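Local coordinates for protein chitinase (Paenibacillus sp. FPU-7, PDB 5GZT) that probably hydrolyses the beta-1,4 linkages between N-acetylglucosamine units at random, internal positions of chitin and chitodextrins, at residues K278-I283 / G619-E624; A298-H303 / L634-Y639. All blocks are in the same frame, centred on the assembly; numbering follows the deposited sequence.

Contact 1 (K278-I283 / G619-E624)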
ATOM      1  N   LYS B 278      -4.181   1.324   3.060  1.00 21.61           N
ATOM      2  CA  LYS B 278      -2.949   0.618   2.724  1.00 25.17           C
ATOM      3  C   LYS B 278      -2.546   0.882   1.254  1.00 26.33           C
ATOM      4  O   LYS B 278      -3.410   0.961   0.347  1.00 25.47           O
ATOM      5  CB  LYS B 278      -3.100  -0.886   2.896  1.00 25.88           C
ATOM      6  CG  LYS B 278      -3.115  -1.392   4.323  1.00 28.80           C
ATOM      7  CD  LYS B 278      -2.943  -2.923   4.308  1.00 29.24           C
ATOM      8  CE  LYS B 278      -4.163  -3.701   3.865  1.00 29.08           C
ATOM      9  NZ  LYS B 278      -5.038  -3.787   5.085  1.00 33.15           N
ATOM     10  N   ILE B 279      -1.244   0.998   1.031  1.00 28.00           N
ATOM     11  CA  ILE B 279      -0.682   1.066  -0.335  1.00 26.23           C
ATOM     12  C   ILE B 279       0.371   0.022  -0.428  1.00 24.71           C
ATOM     13  O   ILE B 279       1.374   0.120   0.235  1.00 27.91           O
ATOM     14  CB  ILE B 279      -0.140   2.432  -0.682  1.00 27.20           C
ATOM     15  CG1 ILE B 279      -1.267   3.490  -0.602  1.00 28.08           C
ATOM     16  CG2 ILE B 279       0.425   2.369  -2.102  1.00 28.54           C
ATOM     17  CD1 ILE B 279      -0.741   4.907  -0.653  1.00 28.28           C
ATOM     18  N   VAL B 280       0.066  -1.055  -1.135  1.00 25.83           N
ATOM     19  CA  VAL B 280       0.971  -2.160  -1.328  1.00 26.61           C
ATOM     20  C   VAL B 280       1.750  -1.970  -2.642  1.00 25.27           C
ATOM     21  O   VAL B 280       1.182  -2.078  -3.711  1.00 25.72           O
ATOM     22  CB  VAL B 280       0.231  -3.483  -1.380  1.00 25.71           C
ATOM     23  CG1 VAL B 280       1.157  -4.612  -1.815  1.00 25.05           C
ATOM     24  CG2 VAL B 280      -0.310  -3.793   0.022  1.00 30.18           C
ATOM     25  N   SER B 281       3.016  -1.629  -2.504  1.00 26.16           N
ATOM     26  CA  SER B 281       3.963  -1.491  -3.617  1.00 26.26           C
ATOM     27  C   SER B 281       4.770  -2.767  -3.869  1.00 23.92           C
ATOM     28  O   SER B 281       5.587  -3.137  -3.048  1.00 25.68           O
ATOM     29  CB  SER B 281       4.880  -0.286  -3.362  1.00 27.16           C
ATOM     30  OG  SER B 281       5.962  -0.214  -4.311  1.00 24.82           O
ATOM     31  N   TYR B 282       4.507  -3.465  -4.966  1.00 23.56           N
ATOM     32  CA  TYR B 282       5.299  -4.630  -5.379  1.00 26.07           C
ATOM     33  C   TYR B 282       6.602  -4.081  -5.916  1.00 29.69           C
ATOM     34  O   TYR B 282       6.587  -3.097  -6.665  1.00 27.26           O
ATOM     35  CB  TYR B 282       4.648  -5.471  -6.483  1.00 27.92           C
ATOM     36  CG  TYR B 282       3.722  -6.561  -5.994  1.00 31.48           C
ATOM     37  CD1 TYR B 282       2.379  -6.301  -5.739  1.00 31.36           C
ATOM     38  CD2 TYR B 282       4.158  -7.850  -5.797  1.00 27.81           C
ATOM     39  CE1 TYR B 282       1.511  -7.313  -5.322  1.00 31.28           C
ATOM     40  CE2 TYR B 282       3.286  -8.844  -5.359  1.00 30.03           C
ATOM     41  CZ  TYR B 282       1.957  -8.577  -5.112  1.00 28.22           C
ATOM     42  OH  TYR B 282       1.061  -9.559  -4.716  1.00 25.52           O
ATOM     43  N   ILE B 283       7.715  -4.706  -5.523  1.00 29.94           N
ATOM     44  CA  ILE B 283       9.063  -4.320  -5.935  1.00 28.19           C
ATOM     45  C   ILE B 283       9.737  -5.559  -6.465  1.00 27.80           C
ATOM     46  O   ILE B 283       9.793  -6.544  -5.772  1.00 27.50           O
ATOM     47  CB  ILE B 283       9.867  -3.786  -4.747  1.00 32.84           C
ATOM     48  CG1 ILE B 283       9.480  -2.331  -4.479  1.00 38.91           C
ATOM     49  CG2 ILE B 283      11.378  -3.870  -5.017  1.00 33.70           C
ATOM     50  CD1 ILE B 283      10.359  -1.303  -5.184  1.00 38.02           C
ATOM     51  N   GLY B 619      -7.481  -0.634   0.440  1.00 22.18           N
ATOM     52  CA  GLY B 619      -6.473   0.208  -0.155  1.00 20.54           C
ATOM     53  C   GLY B 619      -6.160  -0.150  -1.615  1.00 22.91           C
ATOM     54  O   GLY B 619      -6.966  -0.847  -2.298  1.00 22.60           O
ATOM     55  N   PHE B 620      -4.965   0.298  -2.046  1.00 21.65           N
ATOM     56  CA  PHE B 620      -4.506   0.284  -3.404  1.00 19.95           C
ATOM     57  C   PHE B 620      -3.236  -0.543  -3.504  1.00 19.92           C
ATOM     58  O   PHE B 620      -2.228  -0.253  -2.852  1.00 18.53           O
ATOM     59  CB  PHE B 620      -4.247   1.741  -3.839  1.00 20.72           C
ATOM     60  CG  PHE B 620      -4.326   1.985  -5.367  1.00 20.73           C
ATOM     61  CD1 PHE B 620      -3.648   1.161  -6.295  1.00 20.69           C
ATOM     62  CD2 PHE B 620      -4.952   3.107  -5.874  1.00 20.76           C
ATOM     63  CE1 PHE B 620      -3.718   1.405  -7.665  1.00 18.24           C
ATOM     64  CE2 PHE B 620      -5.002   3.337  -7.238  1.00 19.25           C
ATOM     65  CZ  PHE B 620      -4.366   2.483  -8.124  1.00 17.52           C
ATOM     66  N   MET B 621      -3.259  -1.587  -4.324  1.00 20.58           N
ATOM     67  CA  MET B 621      -2.047  -2.411  -4.594  1.00 21.65           C
ATOM     68  C   MET B 621      -1.600  -2.138  -6.053  1.00 21.82           C
ATOM     69  O   MET B 621      -2.459  -1.943  -6.902  1.00 18.16           O
ATOM     70  CB  MET B 621      -2.363  -3.909  -4.483  1.00 21.64           C
ATOM     71  CG  MET B 621      -1.234  -4.818  -4.940  1.00 22.87           C
ATOM     72  SD  MET B 621      -1.210  -5.232  -6.672  1.00 23.53           S
ATOM     73  CE  MET B 621      -2.487  -6.501  -6.799  1.00 21.22           C
ATOM     74  N   TYR B 622      -0.299  -2.154  -6.335  1.00 20.40           N
ATOM     75  CA  TYR B 622       0.159  -2.029  -7.719  1.00 20.79           C
ATOM     76  C   TYR B 622       1.416  -2.808  -8.071  1.00 20.73           C
ATOM     77  O   TYR B 622       2.287  -2.974  -7.226  1.00 21.02           O
ATOM     78  CB  TYR B 622       0.331  -0.552  -8.048  1.00 21.44           C
ATOM     79  CG  TYR B 622       1.215   0.292  -7.122  1.00 20.34           C
ATOM     80  CD1 TYR B 622       2.613   0.196  -7.124  1.00 23.69           C
ATOM     81  CD2 TYR B 622       0.662   1.206  -6.298  1.00 20.95           C
ATOM     82  CE1 TYR B 622       3.420   1.021  -6.257  1.00 20.09           C
ATOM     83  CE2 TYR B 622       1.420   2.058  -5.520  1.00 21.49           C
ATOM     84  CZ  TYR B 622       2.818   1.953  -5.486  1.00 21.26           C
ATOM     85  OH  TYR B 622       3.490   2.870  -4.639  1.00 21.03           O
ATOM     86  N   TRP B 623       1.431  -3.309  -9.313  1.00 19.14           N
ATOM     87  CA  TRP B 623       2.520  -4.011  -9.923  1.00 20.62           C
ATOM     88  C   TRP B 623       3.042  -3.140 -11.053  1.00 20.74           C
ATOM     89  O   TRP B 623       2.256  -2.841 -11.963  1.00 17.95           O
ATOM     90  CB  TRP B 623       2.005  -5.282 -10.593  1.00 20.00           C
ATOM     91  CG  TRP B 623       3.108  -6.003 -11.282  1.00 23.05           C
ATOM     92  CD1 TRP B 623       3.502  -5.881 -12.585  1.00 23.96           C
ATOM     93  CD2 TRP B 623       3.975  -6.944 -10.690  1.00 21.87           C
ATOM     94  NE1 TRP B 623       4.566  -6.682 -12.830  1.00 24.72           N
ATOM     95  CE2 TRP B 623       4.901  -7.341 -11.687  1.00 25.63           C
ATOM     96  CE3 TRP B 623       4.076  -7.493  -9.431  1.00 21.15           C
ATOM     97  CZ2 TRP B 623       5.926  -8.245 -11.436  1.00 26.33           C
ATOM     98  CZ3 TRP B 623       5.127  -8.418  -9.178  1.00 24.17           C
ATOM     99  CH2 TRP B 623       5.993  -8.806 -10.173  1.00 25.53           C
ATOM    100  N   GLU B 624       4.301  -2.695 -11.047  1.00 21.41           N
ATOM    101  CA  GLU B 624       5.208  -2.735  -9.918  1.00 20.01           C
ATOM    102  C   GLU B 624       5.996  -1.413  -9.905  1.00 20.85           C
ATOM    103  O   GLU B 624       6.081  -0.703 -10.922  1.00 16.11           O
ATOM    104  CB  GLU B 624       6.120  -3.994  -9.910  1.00 20.32           C
ATOM    105  CG  GLU B 624       6.791  -4.439 -11.225  1.00 21.67           C
ATOM    106  CD  GLU B 624       8.109  -3.740 -11.500  1.00 20.37           C
ATOM    107  OE1 GLU B 624       8.771  -4.186 -12.406  1.00 24.88           O
ATOM    108  OE2 GLU B 624       8.456  -2.723 -10.861  1.00 21.88           O
TER
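Tyr-282 and Trp-623 meet with their side chains at about a right angle: the tryptophan brings the CE3-CZ3 edge of its six-membered ring to CG and CD2 of the tyrosine. The ring planes stand 56° apart, an oblique aromatic pair. On the other flank of Tyr-282, the bent chain of Met-621 brings CG to the ring edge and SD obliquely to Tyr-282 CE1 at 3.7 Å, a Met-aromatic contact. Val-280 CG1, anti to its own backbone N, lies against the same Met-621 CG. Carbonyl O of Tyr-622 sits in the plane of the Tyr-282 ring, at its edge, and accepts Tyr-282 N at 3.2 Å with a nearly straight N-H (163°).

That bond is one of four joining 278-283 to 619-623 as parallel strands, their axes 4.7 Å apart at closest approach. They are the first and last strands of the family 18 TIM barrel, so this pairing closes the barrel. Phe-620 N reaches Lys-278 O, while Val-280 gives its N to Phe-620 O and takes Tyr-622 N on its O.

The face bearing Ile-279 and Ser-281 is spanned by the Tyr-622 ring. Tyr-622 CG lies between backbone N and carbonyl carbon (chi1 54°), and one face of the ring has Val-280 O over its centre. Ile-279 CG2 approaches Tyr-622 CE2 at 3.6 Å, and Ser-281 OG approaches Tyr-622 CE1 at 3.4 Å. Past the strand's end, a cis peptide joins Trp-623 to Glu-624, whose CB packs 3.4 Å from Tyr-282 O; Tyr-282 OH is hydrogen-bonded to Asp-407.

Contact 2 (A298-H303 / L634-Y639)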
ATOM      1  N   ALA B 298       9.776   5.551  -0.141  1.00 36.02           N
ATOM      2  CA  ALA B 298       8.850   4.769   0.659  1.00 32.23           C
ATOM      3  C   ALA B 298       7.931   5.577   1.532  1.00 29.35           C
ATOM      4  O   ALA B 298       7.024   4.997   2.106  1.00 35.18           O
ATOM      5  CB  ALA B 298       9.590   3.724   1.481  1.00 36.24           C
ATOM      6  N   THR B 299       8.048   6.910   1.555  1.00 30.23           N
ATOM      7  CA  THR B 299       6.985   7.729   2.187  1.00 29.44           C
ATOM      8  C   THR B 299       5.653   7.628   1.471  1.00 29.45           C
ATOM      9  O   THR B 299       4.660   7.995   2.023  1.00 30.40           O
ATOM     10  CB  THR B 299       7.352   9.213   2.375  1.00 29.66           C
ATOM     11  OG1 THR B 299       7.437   9.909   1.114  1.00 33.50           O
ATOM     12  CG2 THR B 299       8.717   9.368   3.119  1.00 31.90           C
ATOM     13  N   LYS B 300       5.621   7.136   0.246  1.00 27.34           N
ATOM     14  CA  LYS B 300       4.379   7.098  -0.544  1.00 26.39           C
ATOM     15  C   LYS B 300       3.614   5.774  -0.524  1.00 25.71           C
ATOM     16  O   LYS B 300       2.587   5.604  -1.232  1.00 20.87           O
ATOM     17  CB  LYS B 300       4.730   7.466  -1.954  1.00 26.83           C
ATOM     18  CG  LYS B 300       5.518   8.746  -2.070  1.00 29.41           C
ATOM     19  CD  LYS B 300       4.720   9.907  -1.526  1.00 31.40           C
ATOM     20  CE  LYS B 300       5.587  11.149  -1.516  1.00 34.64           C
ATOM     21  NZ  LYS B 300       4.657  12.258  -1.709  1.00 37.48           N
ATOM     22  N   PHE B 301       4.078   4.840   0.295  1.00 24.52           N
ATOM     23  CA  PHE B 301       3.349   3.610   0.404  1.00 24.36           C
ATOM     24  C   PHE B 301       3.487   3.077   1.797  1.00 26.84           C
ATOM     25  O   PHE B 301       4.323   3.550   2.548  1.00 25.97           O
ATOM     26  CB  PHE B 301       3.779   2.581  -0.649  1.00 27.58           C
ATOM     27  CG  PHE B 301       5.265   2.333  -0.770  1.00 27.88           C
ATOM     28  CD1 PHE B 301       5.949   1.545   0.153  1.00 34.96           C
ATOM     29  CD2 PHE B 301       5.958   2.749  -1.903  1.00 29.62           C
ATOM     30  CE1 PHE B 301       7.324   1.296  -0.004  1.00 34.56           C
ATOM     31  CE2 PHE B 301       7.308   2.535  -2.081  1.00 30.36           C
ATOM     32  CZ  PHE B 301       8.015   1.796  -1.132  1.00 33.67           C
ATOM     33  N   THR B 302       2.686   2.093   2.134  1.00 28.26           N
ATOM     34  CA  THR B 302       2.682   1.568   3.505  1.00 30.88           C
ATOM     35  C   THR B 302       3.265   0.196   3.592  1.00 31.46           C
ATOM     36  O   THR B 302       3.744  -0.211   4.690  1.00 33.01           O
ATOM     37  CB  THR B 302       1.267   1.514   4.108  1.00 29.00           C
ATOM     38  OG1 THR B 302       0.461   0.602   3.357  1.00 27.65           O
ATOM     39  CG2 THR B 302       0.666   2.862   4.073  1.00 34.01           C
ATOM     40  N   HIS B 303       3.221  -0.526   2.484  1.00 27.45           N
ATOM     41  CA  HIS B 303       3.723  -1.896   2.409  1.00 27.81           C
ATOM     42  C   HIS B 303       4.558  -2.065   1.154  1.00 31.50           C
ATOM     43  O   HIS B 303       4.191  -1.570   0.105  1.00 30.02           O
ATOM     44  CB  HIS B 303       2.613  -2.897   2.297  1.00 25.50           C
ATOM     45  CG  HIS B 303       1.776  -3.058   3.524  1.00 33.39           C
ATOM     46  ND1 HIS B 303       1.078  -2.019   4.106  1.00 33.22           N
ATOM     47  CD2 HIS B 303       1.440  -4.172   4.223  1.00 36.17           C
ATOM     48  CE1 HIS B 303       0.372  -2.484   5.120  1.00 31.19           C
ATOM     49  NE2 HIS B 303       0.612  -3.773   5.242  1.00 33.08           N
ATOM     50  N   LEU B 634       2.817   8.071 -10.604  1.00 16.71           N
ATOM     51  CA  LEU B 634       1.727   7.169 -10.246  1.00 17.56           C
ATOM     52  C   LEU B 634       1.700   6.855  -8.750  1.00 19.75           C
ATOM     53  O   LEU B 634       0.625   6.984  -8.094  1.00 23.19           O
ATOM     54  CB  LEU B 634       1.725   5.871 -11.074  1.00 16.74           C
ATOM     55  CG  LEU B 634       1.581   6.113 -12.632  1.00 14.95           C
ATOM     56  CD1 LEU B 634       1.434   4.829 -13.352  1.00 15.20           C
ATOM     57  CD2 LEU B 634       0.421   6.996 -13.026  1.00 15.88           C
ATOM     58  N   ALA B 635       2.829   6.457  -8.218  1.00 21.63           N
ATOM     59  CA  ALA B 635       2.958   6.316  -6.766  1.00 22.89           C
ATOM     60  C   ALA B 635       2.554   7.571  -6.036  1.00 24.89           C
ATOM     61  O   ALA B 635       1.767   7.472  -5.111  1.00 25.30           O
ATOM     62  CB  ALA B 635       4.363   5.904  -6.383  1.00 23.34           C
ATOM     63  N   ASN B 636       2.996   8.757  -6.476  1.00 23.24           N
ATOM     64  CA  ASN B 636       2.642   9.971  -5.753  1.00 24.36           C
ATOM     65  C   ASN B 636       1.166  10.301  -5.824  1.00 24.69           C
ATOM     66  O   ASN B 636       0.570  10.872  -4.849  1.00 26.05           O
ATOM     67  CB  ASN B 636       3.403  11.191  -6.299  1.00 26.60           C
ATOM     68  CG  ASN B 636       4.883  11.119  -6.049  1.00 27.57           C
ATOM     69  OD1 ASN B 636       5.370  10.320  -5.238  1.00 31.79           O
ATOM     70  ND2 ASN B 636       5.626  11.900  -6.834  1.00 27.59           N
ATOM     71  N   THR B 637       0.566  10.023  -6.987  1.00 21.46           N
ATOM     72  CA  THR B 637      -0.848  10.292  -7.191  1.00 20.13           C
ATOM     73  C   THR B 637      -1.698   9.440  -6.264  1.00 20.52           C
ATOM     74  O   THR B 637      -2.730   9.903  -5.621  1.00 20.25           O
ATOM     75  CB  THR B 637      -1.278   9.986  -8.678  1.00 22.68           C
ATOM     76  OG1 THR B 637      -0.551  10.801  -9.612  1.00 22.02           O
ATOM     77  CG2 THR B 637      -2.717  10.223  -8.839  1.00 23.32           C
ATOM     78  N   ILE B 638      -1.300   8.182  -6.212  1.00 22.19           N
ATOM     79  CA  ILE B 638      -1.981   7.216  -5.349  1.00 23.15           C
ATOM     80  C   ILE B 638      -1.969   7.629  -3.867  1.00 24.10           C
ATOM     81  O   ILE B 638      -3.053   7.726  -3.223  1.00 24.72           O
ATOM     82  CB  ILE B 638      -1.470   5.807  -5.599  1.00 20.90           C
ATOM     83  CG1 ILE B 638      -1.921   5.359  -6.989  1.00 19.81           C
ATOM     84  CG2 ILE B 638      -2.076   4.768  -4.628  1.00 25.68           C
ATOM     85  CD1 ILE B 638      -1.273   4.095  -7.527  1.00 18.45           C
ATOM     86  N   TYR B 639      -0.786   7.930  -3.330  1.00 26.17           N
ATOM     87  CA  TYR B 639      -0.653   8.488  -2.018  1.00 24.48           C
ATOM     88  C   TYR B 639      -1.466   9.762  -1.827  1.00 27.94           C
ATOM     89  O   TYR B 639      -2.202   9.861  -0.799  1.00 28.86           O
ATOM     90  CB  TYR B 639       0.841   8.747  -1.652  1.00 29.54           C
ATOM     91  CG  TYR B 639       0.984   9.180  -0.216  1.00 30.13           C
ATOM     92  CD1 TYR B 639       1.009   8.268   0.811  1.00 34.66           C
ATOM     93  CD2 TYR B 639       1.079  10.526   0.103  1.00 37.84           C
ATOM     94  CE1 TYR B 639       1.097   8.703   2.134  1.00 34.57           C
ATOM     95  CE2 TYR B 639       1.184  10.964   1.394  1.00 33.64           C
ATOM     96  CZ  TYR B 639       1.162  10.060   2.404  1.00 37.03           C
ATOM     97  OH  TYR B 639       1.235  10.541   3.696  1.00 38.49           O
TER
HETATM   98  O   HOH W   1       2.103   4.999  -3.745  1.00 24.66           O
HETATM   99  O   HOH W   2       2.233  12.356  -3.239  1.00 29.69           O
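Lys-300 lays its aliphatic chain between two side chains of the helix segment 634-639. Its CG comes 3.5 Å from Asn-636 OD1, and CD and CE follow past the same oxygen at 3.8 Å; none of these is a hydrogen bond. On Tyr-639 the lysine acts through CD, which lies 4.0 Å from CG of the ring, the two side chains crossing at about a right angle. The main chain of 298-303 also takes part: Thr-299 O lies over one face of the Tyr-639 ring, nearest CE1 at 3.6 Å, while Lys-300 O packs against Tyr-639 CB.

No direct hydrogen bond joins the segments; two waters supply the polar links. One donates to both Lys-300 O (2.6 Å) and Ala-635 O (2.8 Å), bridging the two backbones. The other accepts from Lys-300 NZ at 2.9 Å and donates to Asn-636 O, a carbonyl that also receives Ser-640 OG.

The next shell sets these groups in place. Tyr-639 CG is anti to its backbone N (chi1 -173°), and its ring stacks on that of Tyr-643. Backbone N atoms of Leu-634 and Ala-635 are held by the carboxylate of Asp-628. On the other side, the short 3-10 turn 298-300 has Thr-299 OG1 bonded to Asp-297 and Ala-298 O to Asn-358. The turn preceding barrel strand 303-312 here meets helix 633-642, which follows barrel strand 619-623.

Within the two segments the lysine ammonium is linked through a single water to the backbone carbonyl of Asn-636 and forms no salt bridge; direct contact rests on the lysine methylenes, Asn-636 OD1, the tyrosine ring and backbone oxygens.

Contacts 1 and 2 have centres about 8 Å apart and interleave along the chain: 278-283 leads through a loop to 298-303, as 619-624 leads to 634-639. Two probable hydrogen bonds join them: Ser-281 N to His-303 O (2.9 Å) pairs the barrel strands, and Ile-279 N to Thr-302 OG1 (2.9 Å) ties in the preceding loop residue. Ile-279 CD1 also packs 3.4 Å from Lys-300 O, the carbonyl of the water bridge. Phe-301 touches Tyr-622, as do Ala-635 and Ile-638. Tyr-282 reaches Asp-407 on strand 403-407, within a sequence matching the family 18 DxxDxDxE signature, consistent with a place at the catalytic centre; the Lys-300 to helix packing of contact 2 lies on the outside of the barrel.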